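Local coordinates for protein peroxiredoxin PRX1, mitochondrial (Saccharomyces cerevisiae, PDB 5YKJ) that reduces peroxides as a mitochondrial 1-Cys peroxiredoxin, and is probably regenerated by the glutathione and thioredoxin systems, at residues F34-P42 with S69-W79. Numbering follows the deposited sequence.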
loop_
_atom_site.group_PDB
_atom_site.type_symbol
_atom_site.label_atom_id
_atom_site.label_comp_id
_atom_site.label_asym_id
_atom_site.label_seq_id
_atom_site.Cartn_x
_atom_site.Cartn_y
_atom_site.Cartn_z
ATOM N N PHE A 34 0.814 -5.177 -1.665
ATOM C CA PHE A 34 1.264 -5.876 -0.500
ATOM C C PHE A 34 1.786 -7.272 -0.861
ATOM O O PHE A 34 1.256 -7.923 -1.644
ATOM C CB PHE A 34 0.198 -5.958 0.601
ATOM C CG PHE A 34 -1.143 -6.487 0.154
ATOM C CD1 PHE A 34 -2.069 -5.660 -0.303
ATOM C CD2 PHE A 34 -1.440 -7.806 0.203
ATOM C CE1 PHE A 34 -3.279 -6.110 -0.683
ATOM C CE2 PHE A 34 -2.672 -8.278 -0.175
ATOM C CZ PHE A 34 -3.572 -7.428 -0.635
ATOM N N SER A 35 2.883 -7.620 -0.208
ATOM C CA SER A 35 3.641 -8.781 -0.493
ATOM C C SER A 35 3.680 -9.881 0.562
ATOM O O SER A 35 3.662 -9.623 1.681
ATOM C CB SER A 35 5.076 -8.342 -0.786
ATOM O OG SER A 35 5.065 -7.238 -1.618
ATOM N N HIS A 36 3.716 -11.110 0.061
ATOM C CA HIS A 36 3.774 -12.310 0.857
ATOM C C HIS A 36 4.773 -13.307 0.296
ATOM O O HIS A 36 4.852 -13.490 -0.827
ATOM C CB HIS A 36 2.375 -12.936 0.963
ATOM C CG HIS A 36 1.380 -11.985 1.506
ATOM N ND1 HIS A 36 1.194 -11.791 2.841
ATOM C CD2 HIS A 36 0.540 -11.137 0.890
ATOM C CE1 HIS A 36 0.324 -10.830 3.022
ATOM N NE2 HIS A 36 -0.100 -10.428 1.857
ATOM N N PRO A 37 5.544 -13.949 1.186
ATOM C CA PRO A 37 6.521 -14.928 0.730
ATOM C C PRO A 37 5.919 -16.221 0.136
ATOM O O PRO A 37 6.502 -16.797 -0.698
ATOM C CB PRO A 37 7.370 -15.228 1.978
ATOM C CG PRO A 37 7.127 -14.099 2.889
ATOM C CD PRO A 37 5.744 -13.644 2.618
ATOM N N ALA A 38 4.787 -16.636 0.656
ATOM C CA ALA A 38 4.168 -17.881 0.249
ATOM C C ALA A 38 2.686 -17.906 0.567
ATOM O O ALA A 38 2.238 -17.151 1.339
ATOM C CB ALA A 38 4.830 -19.016 0.971
ATOM N N ASP A 39 1.950 -18.812 -0.055
ATOM C CA ASP A 39 0.553 -18.982 0.220
ATOM C C ASP A 39 0.406 -19.935 1.404
ATOM O O ASP A 39 1.293 -20.575 1.754
ATOM C CB ASP A 39 -0.194 -19.611 -0.988
ATOM C CG ASP A 39 -0.249 -18.716 -2.202
ATOM O OD1 ASP A 39 0.331 -17.669 -2.145
ATOM O OD2 ASP A 39 -0.829 -19.146 -3.179
ATOM N N PHE A 40 -0.777 -19.984 1.970
ATOM C CA PHE A 40 -1.110 -20.914 3.063
ATOM C C PHE A 40 -0.208 -20.783 4.272
ATOM O O PHE A 40 0.135 -21.708 4.866
ATOM C CB PHE A 40 -1.144 -22.367 2.539
ATOM C CG PHE A 40 -2.080 -22.574 1.383
ATOM C CD1 PHE A 40 -3.412 -22.675 1.589
ATOM C CD2 PHE A 40 -1.616 -22.658 0.118
ATOM C CE1 PHE A 40 -4.258 -22.862 0.563
ATOM C CE2 PHE A 40 -2.480 -22.841 -0.918
ATOM C CZ PHE A 40 -3.800 -22.930 -0.686
ATOM N N THR A 41 0.125 -19.551 4.583
ATOM C CA THR A 41 0.910 -19.206 5.757
ATOM C C THR A 41 -0.013 -18.343 6.631
ATOM O O THR A 41 -0.743 -17.555 6.165
ATOM C CB THR A 41 2.253 -18.503 5.470
ATOM O OG1 THR A 41 1.989 -17.310 4.794
ATOM C CG2 THR A 41 3.182 -19.373 4.690
ATOM N N PRO A 42 0.073 -18.576 7.935
ATOM C CA PRO A 42 -0.890 -17.947 8.801
ATOM C C PRO A 42 -0.993 -16.438 8.942
ATOM O O PRO A 42 -2.054 -15.986 8.827
ATOM C CB PRO A 42 -0.619 -18.601 10.162
ATOM C CG PRO A 42 0.786 -19.034 10.113
ATOM C CD PRO A 42 0.999 -19.422 8.689
ATOM N N SER A 69 2.314 -12.725 -4.056
ATOM C CA SER A 69 2.780 -13.884 -3.334
ATOM C C SER A 69 3.587 -14.765 -4.308
ATOM O O SER A 69 3.189 -14.905 -5.413
ATOM C CB SER A 69 1.665 -14.672 -2.707
ATOM O OG SER A 69 2.199 -15.713 -2.008
ATOM N N VAL A 70 4.695 -15.360 -3.847
ATOM C CA VAL A 70 5.494 -16.176 -4.680
ATOM C C VAL A 70 5.088 -17.590 -4.881
ATOM O O VAL A 70 5.720 -18.459 -4.447
ATOM C CB VAL A 70 6.955 -16.077 -4.199
ATOM C CG1 VAL A 70 7.902 -16.758 -5.159
ATOM C CG2 VAL A 70 7.324 -14.644 -3.984
ATOM N N GLU A 71 3.997 -17.733 -5.589
ATOM C CA GLU A 71 3.422 -18.994 -5.991
ATOM C C GLU A 71 2.616 -18.762 -7.268
ATOM O O GLU A 71 2.433 -17.695 -7.664
ATOM C CB GLU A 71 2.509 -19.618 -4.908
ATOM C CG GLU A 71 3.101 -19.675 -3.545
ATOM C CD GLU A 71 2.770 -20.929 -2.754
ATOM O OE1 GLU A 71 3.044 -21.009 -1.574
ATOM O OE2 GLU A 71 2.176 -21.829 -3.328
ATOM N N ASP A 72 2.181 -19.839 -7.885
ATOM C CA ASP A 72 1.384 -19.746 -9.089
ATOM C C ASP A 72 -0.073 -19.359 -8.829
ATOM O O ASP A 72 -0.510 -19.393 -7.751
ATOM C CB ASP A 72 1.542 -20.998 -9.976
ATOM C CG ASP A 72 1.014 -22.264 -9.344
ATOM O OD1 ASP A 72 0.121 -22.270 -8.563
ATOM O OD2 ASP A 72 1.570 -23.288 -9.687
ATOM N N VAL A 73 -0.782 -18.961 -9.859
ATOM C CA VAL A 73 -2.149 -18.542 -9.749
ATOM C C VAL A 73 -3.034 -19.670 -9.249
ATOM O O VAL A 73 -3.904 -19.451 -8.499
ATOM C CB VAL A 73 -2.650 -17.991 -11.078
ATOM C CG1 VAL A 73 -4.118 -17.706 -11.008
ATOM C CG2 VAL A 73 -1.949 -16.678 -11.387
ATOM N N GLU A 74 -2.755 -20.869 -9.691
ATOM C CA GLU A 74 -3.557 -21.976 -9.243
ATOM C C GLU A 74 -3.483 -22.104 -7.736
ATOM O O GLU A 74 -4.467 -22.313 -7.094
ATOM C CB GLU A 74 -3.107 -23.264 -9.908
ATOM C CG GLU A 74 -3.601 -24.506 -9.248
ATOM C CD GLU A 74 -3.514 -25.744 -10.110
ATOM O OE1 GLU A 74 -2.835 -25.722 -11.148
ATOM O OE2 GLU A 74 -4.168 -26.730 -9.724
ATOM N N SER A 75 -2.305 -21.945 -7.191
ATOM C CA SER A 75 -2.164 -21.999 -5.760
ATOM C C SER A 75 -2.922 -20.842 -5.104
ATOM O O SER A 75 -3.628 -21.022 -4.173
ATOM C CB SER A 75 -0.694 -22.032 -5.380
ATOM O OG SER A 75 -0.559 -21.830 -4.012
ATOM N N HIS A 76 -2.803 -19.661 -5.678
ATOM C CA HIS A 76 -3.486 -18.499 -5.136
ATOM C C HIS A 76 -4.999 -18.676 -5.136
ATOM O O HIS A 76 -5.627 -18.218 -4.261
ATOM C CB HIS A 76 -3.157 -17.226 -5.911
ATOM C CG HIS A 76 -1.744 -16.792 -5.803
ATOM N ND1 HIS A 76 -0.840 -17.389 -4.976
ATOM C CD2 HIS A 76 -1.087 -15.801 -6.432
ATOM C CE1 HIS A 76 0.326 -16.789 -5.124
ATOM N NE2 HIS A 76 0.196 -15.820 -5.986
ATOM N N GLU A 77 -5.530 -19.316 -6.167
ATOM C CA GLU A 77 -6.954 -19.542 -6.210
ATOM C C GLU A 77 -7.451 -20.396 -5.043
ATOM O O GLU A 77 -8.431 -20.061 -4.450
ATOM C CB GLU A 77 -7.339 -20.148 -7.554
ATOM C CG GLU A 77 -7.456 -19.101 -8.646
ATOM C CD GLU A 77 -7.493 -19.649 -10.061
ATOM O OE1 GLU A 77 -7.213 -20.792 -10.273
ATOM O OE2 GLU A 77 -7.714 -18.863 -10.965
ATOM N N LYS A 78 -6.729 -21.459 -4.728
ATOM C CA LYS A 78 -7.062 -22.295 -3.600
ATOM C C LYS A 78 -6.935 -21.522 -2.283
ATOM O O LYS A 78 -7.723 -21.652 -1.419
ATOM C CB LYS A 78 -6.153 -23.520 -3.513
ATOM C CG LYS A 78 -6.195 -24.454 -4.692
ATOM C CD LYS A 78 -5.109 -25.553 -4.621
ATOM C CE LYS A 78 -3.652 -25.058 -4.438
ATOM N NZ LYS A 78 -2.533 -25.714 -5.228
ATOM N N TRP A 79 -5.888 -20.702 -2.190
ATOM C CA TRP A 79 -5.660 -19.890 -1.006
ATOM C C TRP A 79 -6.830 -18.918 -0.816
ATOM O O TRP A 79 -7.298 -18.761 0.238
ATOM C CB TRP A 79 -4.328 -19.139 -1.157
ATOM C CG TRP A 79 -3.823 -18.429 0.070
ATOM C CD1 TRP A 79 -4.042 -18.781 1.337
ATOM C CD2 TRP A 79 -3.012 -17.270 0.115
ATOM N NE1 TRP A 79 -3.450 -17.913 2.181
ATOM C CE2 TRP A 79 -2.827 -16.962 1.444
ATOM C CE3 TRP A 79 -2.487 -16.436 -0.840
ATOM C CZ2 TRP A 79 -2.088 -15.882 1.856
ATOM C CZ3 TRP A 79 -1.745 -15.364 -0.431
ATOM C CH2 TRP A 79 -1.559 -15.098 0.905
#
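D39 carries most of the polar contact, its carboxylate inserted between the loop at S69–E71 and the first turn of the helix beginning at V73. H76 ND1 donates to D39 OD2 at 2.5 Å with an N-H...O angle of 159°; the oxygen presents its syn lone pair, giving a fairly straight bond in the plane of the imidazole. S69 OG donates to D39 OD1 (2.7 Å), almost along the C-O axis. S75 OG lies 2.8 Å from D39 OD2, but E71 OE2 is equally near, and which of the two takes its single proton is not settled. The backbone is held too: D39 N reaches E71 OE1 at 2.9 Å, entering from above the carboxylate plane. CG of D39 stands beside its own N (chi1 -67°), which places the carboxylate against S69 OG, H76 ND1 and S75 OG.

Aromatic contacts form the second group. The W79 indole packs against the loop, one face toward D39 CA and F40 N, with D39 CA nearly centred over the six-membered ring, 4.0 Å from its centroid. The indole edge points at the face of H36, planes 77° apart, while W79 CB packs over the F40 ring, 4.2 Å from that centroid. With an alanine here, D39 CA and the H36 and F40 rings would probably lose the indole they share, and T45 OG1 its NE1 partner.

The loop from P37 to P42 leads from strand 30-36 to the modified cysteine, CSO at position 44, whose OD bonds T41 OG1. In this thioredoxin-fold enzyme, the hydrogen bonds to D39 and the indole packed against it thus tie the approach to the oxidised cysteine to helix 73-87, and H76 and S69 are likely to stabilise a negative charge on the buried carboxylate despite E71 nearby.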